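Local coordinates for protein LYND (Lyngbya aestuarii, PDB 4V1T) that probably acts as an ATP-dependent YcaO cyclodehydratase that converts cysteine side chains of a peptide substrate into thiazoline heterocycles, at residues B[660-664]-B[771-775]; B[617-621]-B[663-669]; B[456-460]-B[479-483]. All coordinates share one frame; numbering follows the deposited sequence.

Interaction 1: B[660-664]-B[771-775]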
ATOM      1  N   ALA B 660      32.929  -3.048  -4.810  1.00 82.46           N
ATOM      2  CA  ALA B 660      33.101  -2.379  -6.095  1.00 71.57           C
ATOM      3  C   ALA B 660      33.409  -0.900  -6.012  1.00 60.28           C
ATOM      4  O   ALA B 660      33.535  -0.251  -7.026  1.00 61.51           O
ATOM      5  CB  ALA B 660      31.896  -2.591  -6.982  1.00 76.64           C
ATOM      6  N   THR B 661      33.560  -0.369  -4.818  1.00 62.10           N
ATOM      7  CA  THR B 661      33.871   1.047  -4.682  1.00 67.19           C
ATOM      8  C   THR B 661      35.186   1.393  -5.405  1.00 60.34           C
ATOM      9  O   THR B 661      35.247   2.336  -6.159  1.00 53.47           O
ATOM     10  CB  THR B 661      33.958   1.435  -3.198  1.00 62.00           C
ATOM     11  OG1 THR B 661      32.713   1.168  -2.555  1.00 62.82           O
ATOM     12  CG2 THR B 661      34.264   2.857  -3.055  1.00 63.24           C
ATOM     13  N   ASP B 662      36.211   0.585  -5.206  1.00 55.73           N
ATOM     14  CA  ASP B 662      37.499   0.775  -5.874  1.00 63.48           C
ATOM     15  C   ASP B 662      37.327   0.856  -7.388  1.00 54.47           C
ATOM     16  O   ASP B 662      37.868   1.745  -8.041  1.00 46.49           O
ATOM     17  CB  ASP B 662      38.445  -0.375  -5.532  1.00 67.01           C
ATOM     18  CG  ASP B 662      39.886  -0.067  -5.884  1.00 93.57           C
ATOM     19  OD1 ASP B 662      40.181   0.174  -7.079  1.00106.39           O
ATOM     20  OD2 ASP B 662      40.734  -0.060  -4.961  1.00106.39           O
ATOM     21  N   TRP B 663      36.567  -0.087  -7.932  1.00 45.26           N
ATOM     22  CA  TRP B 663      36.281  -0.126  -9.354  1.00 50.24           C
ATOM     23  C   TRP B 663      35.623   1.168  -9.842  1.00 55.87           C
ATOM     24  O   TRP B 663      35.998   1.718 -10.884  1.00 43.11           O
ATOM     25  CB  TRP B 663      35.377  -1.312  -9.656  1.00 49.98           C
ATOM     26  CG  TRP B 663      34.720  -1.224 -10.986  1.00 56.98           C
ATOM     27  CD1 TRP B 663      33.509  -0.650 -11.269  1.00 45.13           C
ATOM     28  CD2 TRP B 663      35.228  -1.728 -12.222  1.00 41.51           C
ATOM     29  NE1 TRP B 663      33.238  -0.769 -12.603  1.00 45.68           N
ATOM     30  CE2 TRP B 663      34.279  -1.422 -13.215  1.00 47.68           C
ATOM     31  CE3 TRP B 663      36.395  -2.406 -12.588  1.00 49.71           C
ATOM     32  CZ2 TRP B 663      34.464  -1.770 -14.547  1.00 54.40           C
ATOM     33  CZ3 TRP B 663      36.574  -2.750 -13.908  1.00 46.12           C
ATOM     34  CH2 TRP B 663      35.619  -2.430 -14.872  1.00 52.87           C
ATOM     35  N   LEU B 664      34.653   1.653  -9.076  1.00 46.20           N
ATOM     36  CA  LEU B 664      33.861   2.813  -9.473  1.00 51.73           C
ATOM     37  C   LEU B 664      34.678   4.102  -9.517  1.00 55.47           C
ATOM     38  O   LEU B 664      34.533   4.900 -10.441  1.00 64.71           O
ATOM     39  CB  LEU B 664      32.675   2.977  -8.524  1.00 47.84           C
ATOM     40  CG  LEU B 664      31.551   1.957  -8.697  1.00 43.84           C
ATOM     41  CD1 LEU B 664      30.646   1.919  -7.467  1.00 48.11           C
ATOM     42  CD2 LEU B 664      30.727   2.274  -9.934  1.00 53.59           C
ATOM     43  N   THR B 771      41.625  -8.622 -13.879  1.00 45.39           N
ATOM     44  CA  THR B 771      40.658  -7.819 -13.148  1.00 44.94           C
ATOM     45  C   THR B 771      39.379  -8.617 -12.898  1.00 42.53           C
ATOM     46  O   THR B 771      38.688  -8.970 -13.847  1.00 42.25           O
ATOM     47  CB  THR B 771      40.289  -6.543 -13.908  1.00 50.23           C
ATOM     48  OG1 THR B 771      41.469  -5.775 -14.147  1.00 51.06           O
ATOM     49  CG2 THR B 771      39.297  -5.694 -13.096  1.00 49.35           C
ATOM     50  N   PRO B 772      39.061  -8.909 -11.622  1.00 43.70           N
ATOM     51  CA  PRO B 772      37.825  -9.653 -11.385  1.00 52.50           C
ATOM     52  C   PRO B 772      36.601  -8.828 -11.791  1.00 49.42           C
ATOM     53  O   PRO B 772      36.599  -7.606 -11.627  1.00 45.51           O
ATOM     54  CB  PRO B 772      37.841  -9.915  -9.870  1.00 46.84           C
ATOM     55  CG  PRO B 772      39.251  -9.627  -9.426  1.00 51.68           C
ATOM     56  CD  PRO B 772      39.773  -8.599 -10.367  1.00 44.83           C
ATOM     57  N   MET B 773      35.586  -9.490 -12.326  1.00 49.41           N
ATOM     58  CA  MET B 773      34.368  -8.798 -12.712  1.00 59.36           C
ATOM     59  C   MET B 773      33.740  -8.211 -11.443  1.00 53.57           C
ATOM     60  O   MET B 773      33.390  -8.961 -10.533  1.00 50.78           O
ATOM     61  CB  MET B 773      33.417  -9.757 -13.426  1.00 55.04           C
ATOM     62  CG  MET B 773      32.525  -9.084 -14.470  1.00 57.23           C
ATOM     63  SD  MET B 773      31.228  -8.068 -13.752  1.00 53.16           S
ATOM     64  CE  MET B 773      30.238  -9.313 -12.958  1.00 49.88           C
ATOM     65  N   PRO B 774      33.610  -6.871 -11.369  1.00 54.00           N
ATOM     66  CA  PRO B 774      33.363  -6.218 -10.072  1.00 65.47           C
ATOM     67  C   PRO B 774      31.990  -6.494  -9.459  1.00 65.04           C
ATOM     68  O   PRO B 774      31.868  -6.606  -8.242  1.00 78.22           O
ATOM     69  CB  PRO B 774      33.493  -4.721 -10.393  1.00 56.64           C
ATOM     70  CG  PRO B 774      33.906  -4.630 -11.825  1.00 60.36           C
ATOM     71  CD  PRO B 774      33.527  -5.906 -12.476  1.00 64.48           C
ATOM     72  N   PHE B 775      30.972  -6.593 -10.300  1.00 64.49           N
ATOM     73  CA  PHE B 775      29.603  -6.753  -9.832  1.00 66.10           C
ATOM     74  C   PHE B 775      29.215  -8.223  -9.741  1.00 60.28           C
ATOM     75  O   PHE B 775      28.034  -8.550  -9.617  1.00 62.66           O
ATOM     76  CB  PHE B 775      28.645  -5.988 -10.757  1.00 67.52           C
ATOM     77  CG  PHE B 775      28.984  -4.524 -10.903  1.00 50.58           C
ATOM     78  CD1 PHE B 775      28.753  -3.638  -9.858  1.00 52.85           C
ATOM     79  CD2 PHE B 775      29.539  -4.034 -12.078  1.00 48.09           C
ATOM     80  CE1 PHE B 775      29.062  -2.289  -9.983  1.00 49.89           C
ATOM     81  CE2 PHE B 775      29.854  -2.694 -12.208  1.00 51.15           C
ATOM     82  CZ  PHE B 775      29.613  -1.819 -11.159  1.00 54.73           C
TER
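The contact between Trp-663 and Pro-774 is a CH-pi packing of the C-terminal tail against the start of helix 661-666, and it illustrates how ring packing, with no hydrogen bond across this contact, can hold a chain end that lacks regular structure. Elsewhere, Thr-771 O accepts from Trp-559 NE1 of helix 538-561. The proline comes down over one face of the indole: Pro-774 CG lies 3.4 Å from the centroid of the six-membered ring of Trp-663, 21° off the ring normal. The indole is presented to the tail because its CG stands anti to the backbone N (chi1 164°), swinging the rings out from the helix. At the far end of the benzo ring, Thr-771 CG2 approaches Trp-663 CZ3 to 4.1 Å. On the pyrrole side Phe-775 meets the indole obliquely, with planes at 79° and Phe-775 CE2 3.9 Å from Trp-663 NE1; that nitrogen spends its proton on Leu-620 O. Ala-660, the N-cap residue, adds its CB 4.1 Å from Phe-775 CE1, while Leu-664 CD2 reaches the phenyl edge at CZ. Strand 621-626 and helix 630-649 supply further partners for Phe-775 through Leu-622 and Ile-644. The prolines at every second position of the tail, Pro-772 and Pro-774 among them, are consistent with the PxPxP C-terminus of many azoline-forming YcaO proteins, an end that runs toward the nucleotide site.

Interaction 2: B[617-621]-B[663-669]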
ATOM      1  N   SER B 617      35.166  10.725 -11.203  1.00 69.11           N
ATOM      2  CA  SER B 617      35.384   9.351 -11.653  1.00 62.92           C
ATOM      3  C   SER B 617      34.329   8.926 -12.667  1.00 58.48           C
ATOM      4  O   SER B 617      33.236   9.495 -12.713  1.00 61.42           O
ATOM      5  CB  SER B 617      35.354   8.408 -10.460  1.00 60.37           C
ATOM      6  OG  SER B 617      34.105   8.487  -9.802  1.00 68.98           O
ATOM      7  N   GLU B 618      34.660   7.916 -13.467  1.00 53.16           N
ATOM      8  CA  GLU B 618      33.790   7.474 -14.556  1.00 59.19           C
ATOM      9  C   GLU B 618      32.628   6.593 -14.090  1.00 55.22           C
ATOM     10  O   GLU B 618      31.620   6.494 -14.775  1.00 52.75           O
ATOM     11  CB  GLU B 618      34.602   6.730 -15.609  1.00 50.18           C
ATOM     12  CG  GLU B 618      35.547   7.639 -16.380  1.00 53.21           C
ATOM     13  CD  GLU B 618      36.167   6.958 -17.585  1.00 64.92           C
ATOM     14  OE1 GLU B 618      35.731   5.838 -17.934  1.00 67.30           O
ATOM     15  OE2 GLU B 618      37.091   7.547 -18.184  1.00 60.32           O
ATOM     16  N   ARG B 619      32.794   5.961 -12.931  1.00 54.00           N
ATOM     17  CA  ARG B 619      31.768   5.111 -12.333  1.00 54.07           C
ATOM     18  C   ARG B 619      31.269   4.089 -13.339  1.00 57.15           C
ATOM     19  O   ARG B 619      30.077   4.044 -13.666  1.00 51.07           O
ATOM     20  CB  ARG B 619      30.582   5.948 -11.829  1.00 59.68           C
ATOM     21  CG  ARG B 619      30.961   7.161 -10.998  1.00 68.26           C
ATOM     22  CD  ARG B 619      30.846   6.940  -9.501  1.00 58.49           C
ATOM     23  NE  ARG B 619      30.346   8.162  -8.872  1.00 82.01           N
ATOM     24  CZ  ARG B 619      30.417   8.430  -7.575  1.00 85.96           C
ATOM     25  NH1 ARG B 619      30.985   7.569  -6.752  1.00 80.67           N
ATOM     26  NH2 ARG B 619      29.931   9.571  -7.107  1.00 88.23           N
ATOM     27  N   LEU B 620      32.187   3.290 -13.851  1.00 48.86           N
ATOM     28  CA  LEU B 620      31.839   2.272 -14.818  1.00 47.21           C
ATOM     29  C   LEU B 620      30.868   1.301 -14.176  1.00 49.74           C
ATOM     30  O   LEU B 620      31.147   0.661 -13.162  1.00 47.16           O
ATOM     31  CB  LEU B 620      33.078   1.524 -15.329  1.00 50.45           C
ATOM     32  CG  LEU B 620      34.041   2.373 -16.159  1.00 62.15           C
ATOM     33  CD1 LEU B 620      35.291   1.575 -16.496  1.00 62.57           C
ATOM     34  CD2 LEU B 620      33.359   2.879 -17.424  1.00 64.02           C
ATOM     35  N   ILE B 621      29.702   1.215 -14.775  1.00 44.63           N
ATOM     36  CA  ILE B 621      28.690   0.327 -14.288  1.00 51.91           C
ATOM     37  C   ILE B 621      28.184  -0.487 -15.457  1.00 42.11           C
ATOM     38  O   ILE B 621      28.193  -0.051 -16.602  1.00 44.02           O
ATOM     39  CB  ILE B 621      27.589   1.128 -13.565  1.00 58.74           C
ATOM     40  CG1 ILE B 621      28.202   1.715 -12.284  1.00 53.74           C
ATOM     41  CG2 ILE B 621      26.400   0.235 -13.223  1.00 65.31           C
ATOM     42  CD1 ILE B 621      27.353   2.684 -11.565  1.00 57.68           C
ATOM     43  N   TRP B 663      36.567  -0.087  -7.932  1.00 45.26           N
ATOM     44  CA  TRP B 663      36.281  -0.126  -9.354  1.00 50.24           C
ATOM     45  C   TRP B 663      35.623   1.168  -9.842  1.00 55.87           C
ATOM     46  O   TRP B 663      35.998   1.718 -10.884  1.00 43.11           O
ATOM     47  CB  TRP B 663      35.377  -1.312  -9.656  1.00 49.98           C
ATOM     48  CG  TRP B 663      34.720  -1.224 -10.986  1.00 56.98           C
ATOM     49  CD1 TRP B 663      33.509  -0.650 -11.269  1.00 45.13           C
ATOM     50  CD2 TRP B 663      35.228  -1.728 -12.222  1.00 41.51           C
ATOM     51  NE1 TRP B 663      33.238  -0.769 -12.603  1.00 45.68           N
ATOM     52  CE2 TRP B 663      34.279  -1.422 -13.215  1.00 47.68           C
ATOM     53  CE3 TRP B 663      36.395  -2.406 -12.588  1.00 49.71           C
ATOM     54  CZ2 TRP B 663      34.464  -1.770 -14.547  1.00 54.40           C
ATOM     55  CZ3 TRP B 663      36.574  -2.750 -13.908  1.00 46.12           C
ATOM     56  CH2 TRP B 663      35.619  -2.430 -14.872  1.00 52.87           C
ATOM     57  N   LEU B 664      34.653   1.653  -9.076  1.00 46.20           N
ATOM     58  CA  LEU B 664      33.861   2.813  -9.473  1.00 51.73           C
ATOM     59  C   LEU B 664      34.678   4.102  -9.517  1.00 55.47           C
ATOM     60  O   LEU B 664      34.533   4.900 -10.441  1.00 64.71           O
ATOM     61  CB  LEU B 664      32.675   2.977  -8.524  1.00 47.84           C
ATOM     62  CG  LEU B 664      31.551   1.957  -8.697  1.00 43.84           C
ATOM     63  CD1 LEU B 664      30.646   1.919  -7.467  1.00 48.11           C
ATOM     64  CD2 LEU B 664      30.727   2.274  -9.934  1.00 53.59           C
ATOM     65  N   ILE B 665      35.540   4.300  -8.526  1.00 53.16           N
ATOM     66  CA  ILE B 665      36.307   5.543  -8.437  1.00 57.85           C
ATOM     67  C   ILE B 665      37.563   5.500  -9.309  1.00 57.29           C
ATOM     68  O   ILE B 665      37.942   6.512  -9.899  1.00 65.85           O
ATOM     69  CB  ILE B 665      36.689   5.897  -6.963  1.00 71.46           C
ATOM     70  CG1 ILE B 665      37.780   6.977  -6.927  1.00 76.30           C
ATOM     71  CG2 ILE B 665      37.187   4.681  -6.201  1.00 70.65           C
ATOM     72  CD1 ILE B 665      38.019   7.576  -5.552  1.00 95.01           C
ATOM     73  N   THR B 666      38.197   4.329  -9.402  1.00 50.85           N
ATOM     74  CA  THR B 666      39.506   4.220 -10.050  1.00 48.01           C
ATOM     75  C   THR B 666      39.441   3.942 -11.549  1.00 51.76           C
ATOM     76  O   THR B 666      40.085   4.626 -12.342  1.00 59.02           O
ATOM     77  CB  THR B 666      40.388   3.115  -9.411  1.00 58.59           C
ATOM     78  OG1 THR B 666      39.774   1.832  -9.577  1.00 78.63           O
ATOM     79  CG2 THR B 666      40.623   3.392  -7.930  1.00 61.05           C
ATOM     80  N   GLU B 667      38.678   2.928 -11.941  1.00 46.83           N
ATOM     81  CA  GLU B 667      38.783   2.389 -13.289  1.00 51.65           C
ATOM     82  C   GLU B 667      38.177   3.288 -14.352  1.00 50.32           C
ATOM     83  O   GLU B 667      37.142   3.922 -14.149  1.00 44.69           O
ATOM     84  CB  GLU B 667      38.129   1.016 -13.359  1.00 50.61           C
ATOM     85  CG  GLU B 667      38.795  -0.020 -12.486  1.00 55.28           C
ATOM     86  CD  GLU B 667      40.294  -0.054 -12.674  1.00 64.24           C
ATOM     87  OE1 GLU B 667      40.743  -0.201 -13.831  1.00 61.28           O
ATOM     88  OE2 GLU B 667      41.017   0.083 -11.667  1.00 60.81           O
ATOM     89  N   LYS B 668      38.831   3.302 -15.505  1.00 48.66           N
ATOM     90  CA  LYS B 668      38.434   4.131 -16.630  1.00 52.29           C
ATOM     91  C   LYS B 668      38.152   3.284 -17.859  1.00 53.47           C
ATOM     92  O   LYS B 668      38.521   2.111 -17.939  1.00 52.23           O
ATOM     93  CB  LYS B 668      39.530   5.150 -16.950  1.00 57.91           C
ATOM     94  CG  LYS B 668      39.508   6.393 -16.079  1.00 65.61           C
ATOM     95  CD  LYS B 668      40.876   6.687 -15.476  1.00 74.81           C
ATOM     96  CE  LYS B 668      41.000   8.133 -15.027  1.00 73.02           C
ATOM     97  NZ  LYS B 668      39.751   8.648 -14.384  1.00 87.38           N
ATOM     98  N   LEU B 669      37.505   3.900 -18.834  1.00 53.00           N
ATOM     99  CA  LEU B 669      37.161   3.218 -20.074  1.00 57.15           C
ATOM    100  C   LEU B 669      38.450   2.866 -20.828  1.00 57.83           C
ATOM    101  O   LEU B 669      38.543   1.828 -21.480  1.00 54.31           O
ATOM    102  CB  LEU B 669      36.253   4.113 -20.920  1.00 58.94           C
ATOM    103  CG  LEU B 669      35.084   3.526 -21.704  1.00 50.47           C
ATOM    104  CD1 LEU B 669      34.268   2.520 -20.928  1.00 44.98           C
ATOM    105  CD2 LEU B 669      34.189   4.665 -22.142  1.00 54.42           C
TER
HETATM  106  O   HOH W   1      36.636   6.223 -12.855  1.00 59.83           O
HETATM  107  O   HOH W   2      34.632   3.056 -12.996  1.00 44.02           O
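A loop joining strands 605-612 and 621-626 lies over the C-terminal end of helix 661-666, where Leu-620 O takes the indole N-H of Trp-663 and Glu-618 reaches the backbone just past the helix. The indole of Trp-663 gives a short side-chain-to-backbone bond: NE1 donates to Leu-620 O at 2.6 Å with an N-H...O angle of 150°. The oxygen sits in the ring plane, whereas the donor stands above the carbonyl plane, 35° out of it. Glu-667 CB lies above the rim of the indole, on the face opposite Pro-774, and its carboxylate turns to His-672. Glu-618, extended beyond CG, carries OE1 to Leu-669 N at 2.8 Å; the N-H arrives on the syn side, tilted well out of the carboxylate plane. Arg-619 takes a left-handed backbone conformation and sends its N to Leu-664 O in a weak bond of 3.2 Å, while its guanidinium pairs with Asp-653. Two waters complete the junction. Water 1 accepts from Glu-618 N and water 2 from Leu-620 N (2.6 Å); both can donate to Glu-667 O, and water 2 also to Trp-663 O, although they have more acceptors than protons. Aliphatic packing frames these polar links: Leu-620 CD2 touches Leu-669 CD1 at 3.6 Å, and Ile-621 CG1 presses on Leu-664 CD2 at 3.5 Å, tighter than usual. The result is a connection between two hydrogen-bonded strands of the YcaO domain (Glu-618 with Arg-612, Ile-621 with Ser-610) packed on the end of a short helix, with waters linking loop N-H groups to carbonyls there.

Interaction 3: B[456-460]-B[479-483]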
ATOM      1  N   CYS B 456      31.283 -28.473 -11.538  1.00 53.14           N
ATOM      2  CA  CYS B 456      30.482 -27.264 -11.431  1.00 49.16           C
ATOM      3  C   CYS B 456      31.357 -26.053 -11.164  1.00 55.85           C
ATOM      4  O   CYS B 456      31.155 -25.007 -11.764  1.00 58.82           O
ATOM      5  CB  CYS B 456      29.447 -27.425 -10.328  1.00 50.62           C
ATOM      6  SG  CYS B 456      28.317 -28.794 -10.639  1.00 57.60           S
ATOM      7  N   LEU B 457      32.336 -26.210 -10.273  1.00 53.79           N
ATOM      8  CA  LEU B 457      33.172 -25.093  -9.848  1.00 51.42           C
ATOM      9  C   LEU B 457      34.105 -24.636 -10.954  1.00 43.56           C
ATOM     10  O   LEU B 457      34.164 -23.458 -11.273  1.00 54.72           O
ATOM     11  CB  LEU B 457      33.977 -25.470  -8.603  1.00 43.68           C
ATOM     12  CG  LEU B 457      33.164 -25.864  -7.364  1.00 47.35           C
ATOM     13  CD1 LEU B 457      34.081 -26.376  -6.266  1.00 55.85           C
ATOM     14  CD2 LEU B 457      32.302 -24.709  -6.860  1.00 46.75           C
ATOM     15  N   CYS B 458      34.827 -25.579 -11.540  1.00 49.04           N
ATOM     16  CA  CYS B 458      35.739 -25.294 -12.641  1.00 50.31           C
ATOM     17  C   CYS B 458      36.897 -24.372 -12.222  1.00 56.79           C
ATOM     18  O   CYS B 458      37.268 -23.456 -12.951  1.00 50.45           O
ATOM     19  CB  CYS B 458      34.979 -24.677 -13.833  1.00 66.46           C
ATOM     20  SG  CYS B 458      33.622 -25.677 -14.495  1.00 80.64           S
ATOM     21  N   PHE B 459      37.467 -24.616 -11.046  1.00 45.50           N
ATOM     22  CA  PHE B 459      38.704 -23.953 -10.656  1.00 46.31           C
ATOM     23  C   PHE B 459      39.895 -24.660 -11.331  1.00 51.79           C
ATOM     24  O   PHE B 459      39.859 -25.864 -11.567  1.00 52.10           O
ATOM     25  CB  PHE B 459      38.881 -23.976  -9.138  1.00 39.98           C
ATOM     26  CG  PHE B 459      37.993 -23.015  -8.407  1.00 42.69           C
ATOM     27  CD1 PHE B 459      38.353 -21.683  -8.274  1.00 38.65           C
ATOM     28  CD2 PHE B 459      36.813 -23.444  -7.824  1.00 46.61           C
ATOM     29  CE1 PHE B 459      37.546 -20.790  -7.589  1.00 43.62           C
ATOM     30  CE2 PHE B 459      35.991 -22.552  -7.141  1.00 45.35           C
ATOM     31  CZ  PHE B 459      36.358 -21.224  -7.020  1.00 45.34           C
ATOM     32  N   SER B 460      40.945 -23.916 -11.648  1.00 52.13           N
ATOM     33  CA  SER B 460      42.128 -24.513 -12.270  1.00 53.40           C
ATOM     34  C   SER B 460      42.946 -25.286 -11.237  1.00 56.60           C
ATOM     35  O   SER B 460      42.760 -25.108 -10.030  1.00 53.08           O
ATOM     36  CB  SER B 460      43.005 -23.444 -12.914  1.00 43.13           C
ATOM     37  OG  SER B 460      43.818 -22.817 -11.944  1.00 59.88           O
ATOM     38  N   ASP B 479      35.534 -14.521  -5.193  1.00 54.11           N
ATOM     39  CA  ASP B 479      36.558 -15.316  -5.885  1.00 55.58           C
ATOM     40  C   ASP B 479      37.305 -16.230  -4.907  1.00 53.07           C
ATOM     41  O   ASP B 479      38.499 -16.467  -5.053  1.00 72.72           O
ATOM     42  CB  ASP B 479      37.551 -14.410  -6.622  1.00 56.70           C
ATOM     43  CG  ASP B 479      36.968 -13.789  -7.875  1.00 54.32           C
ATOM     44  OD1 ASP B 479      35.836 -14.130  -8.258  1.00 63.88           O
ATOM     45  OD2 ASP B 479      37.675 -12.976  -8.501  1.00 55.72           O
ATOM     46  N   TRP B 480      36.593 -16.743  -3.911  1.00 51.69           N
ATOM     47  CA  TRP B 480      37.187 -17.617  -2.921  1.00 55.00           C
ATOM     48  C   TRP B 480      37.376 -19.000  -3.517  1.00 53.76           C
ATOM     49  O   TRP B 480      36.438 -19.581  -4.061  1.00 54.88           O
ATOM     50  CB  TRP B 480      36.303 -17.701  -1.682  1.00 56.88           C
ATOM     51  CG  TRP B 480      36.925 -18.485  -0.563  1.00 47.21           C
ATOM     52  CD1 TRP B 480      37.962 -18.093   0.232  1.00 52.24           C
ATOM     53  CD2 TRP B 480      36.536 -19.785  -0.105  1.00 44.01           C
ATOM     54  NE1 TRP B 480      38.252 -19.074   1.154  1.00 57.54           N
ATOM     55  CE2 TRP B 480      37.387 -20.122   0.970  1.00 53.79           C
ATOM     56  CE3 TRP B 480      35.547 -20.699  -0.499  1.00 47.82           C
ATOM     57  CZ2 TRP B 480      37.283 -21.334   1.657  1.00 50.23           C
ATOM     58  CZ3 TRP B 480      35.443 -21.904   0.187  1.00 50.41           C
ATOM     59  CH2 TRP B 480      36.311 -22.211   1.252  1.00 49.68           C
ATOM     60  N   ILE B 481      38.601 -19.517  -3.422  1.00 47.40           N
ATOM     61  CA  ILE B 481      38.912 -20.845  -3.933  1.00 44.82           C
ATOM     62  C   ILE B 481      38.811 -21.839  -2.793  1.00 41.71           C
ATOM     63  O   ILE B 481      39.598 -21.764  -1.858  1.00 42.03           O
ATOM     64  CB  ILE B 481      40.322 -20.909  -4.542  1.00 48.40           C
ATOM     65  CG1 ILE B 481      40.527 -19.749  -5.529  1.00 54.12           C
ATOM     66  CG2 ILE B 481      40.548 -22.260  -5.235  1.00 47.12           C
ATOM     67  CD1 ILE B 481      41.982 -19.543  -5.930  1.00 51.31           C
ATOM     68  N   PRO B 482      37.859 -22.785  -2.864  1.00 39.09           N
ATOM     69  CA  PRO B 482      37.740 -23.709  -1.744  1.00 38.57           C
ATOM     70  C   PRO B 482      38.847 -24.740  -1.725  1.00 41.19           C
ATOM     71  O   PRO B 482      39.597 -24.847  -2.693  1.00 40.59           O
ATOM     72  CB  PRO B 482      36.380 -24.382  -1.972  1.00 41.08           C
ATOM     73  CG  PRO B 482      36.000 -24.106  -3.383  1.00 41.80           C
ATOM     74  CD  PRO B 482      37.015 -23.186  -3.999  1.00 46.56           C
ATOM     75  N   GLN B 483      38.959 -25.473  -0.625  1.00 44.90           N
ATOM     76  CA  GLN B 483      39.874 -26.603  -0.549  1.00 50.45           C
ATOM     77  C   GLN B 483      39.437 -27.649  -1.573  1.00 51.80           C
ATOM     78  O   GLN B 483      38.312 -27.602  -2.080  1.00 48.89           O
ATOM     79  CB  GLN B 483      39.886 -27.210   0.858  1.00 55.68           C
ATOM     80  CG  GLN B 483      40.248 -26.236   1.971  1.00 51.17           C
ATOM     81  CD  GLN B 483      39.966 -26.799   3.346  1.00 61.99           C
ATOM     82  OE1 GLN B 483      39.799 -28.002   3.509  1.00 66.79           O
ATOM     83  NE2 GLN B 483      39.903 -25.928   4.343  1.00 66.12           N
TER
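The phenyl ring of Phe-459 has Ile-481 CG2 over one face, 4.2 Å from the ring centroid and 26° off the normal, a CH-pi contact; Pro-482 CD and the carbonyl oxygen of Trp-480 come in obliquely. A second flat group, the Trp-480 indole, turns away from Phe-459 and has Pro-482 CA above the rim of one face, while Arg-526 makes a cation-pi contact with it. The setting is a short connection between helices 454-457 and 461-465 in the YcaO domain: Cys-458, the first residue after helix 454-457, leaves the helical path with positive phi, and Ser-460 is the N-cap of helix 461-465, its OG bonded to Gln-463 N and also to Glu-765. Phe-459 sits between these two helices and projects toward the segment that follows helix 467-473. With CG beside its backbone N (chi1 -75°), the ring reaches across to the 479-483 segment. Ile-481 and Pro-482 meet it from the same side of its plane, the isoleucine near CD1 and CE1, where Phe-459 CE1 is 3.8 Å from Ile-481 CG1, and the proline near CE2, where Phe-459 CE2 is 3.4 Å from Pro-482 CD. Replacing Phe-459 with an alanine would probably open a gap between the turn and the 479-483 segment, leaving Ile-481 and Pro-482 without the ring they pack on. The backbone of Ile-481 is held from outside the pair of segments: its N donates to Asn-471 OD1 and its O accepts from Arg-467 NE, both from helix 467-473, which sets the isoleucine before the ring. Beside the phenyl, Leu-457 and Pro-482 slide past each other in opposite directions, with Leu-457 CD1 4.1 Å from Pro-482 CG.

Interactions 1 and 2 form one patch, with centres about 8 Å apart: both use helix 661-666 and share Trp-663 and Leu-664, and Phe-775 CZ of the tail lies 3.5 Å from Leu-620 O of the loop. A single indole thus joins the C-terminus to the strand connection. Interaction 3 is more remote, its centre about 20 Å from that of interaction 1, yet Pro-772 CB packs on Asp-479 OD2 at 3.4 Å and makes the tail a bridge between them. Of the first two, interaction 1 lies nearer the nucleotide: the Phe-775 side chain is about 9 Å from a magnesium ion and about 11 Å from ADP, against about 12 and 13 Å for Ile-621.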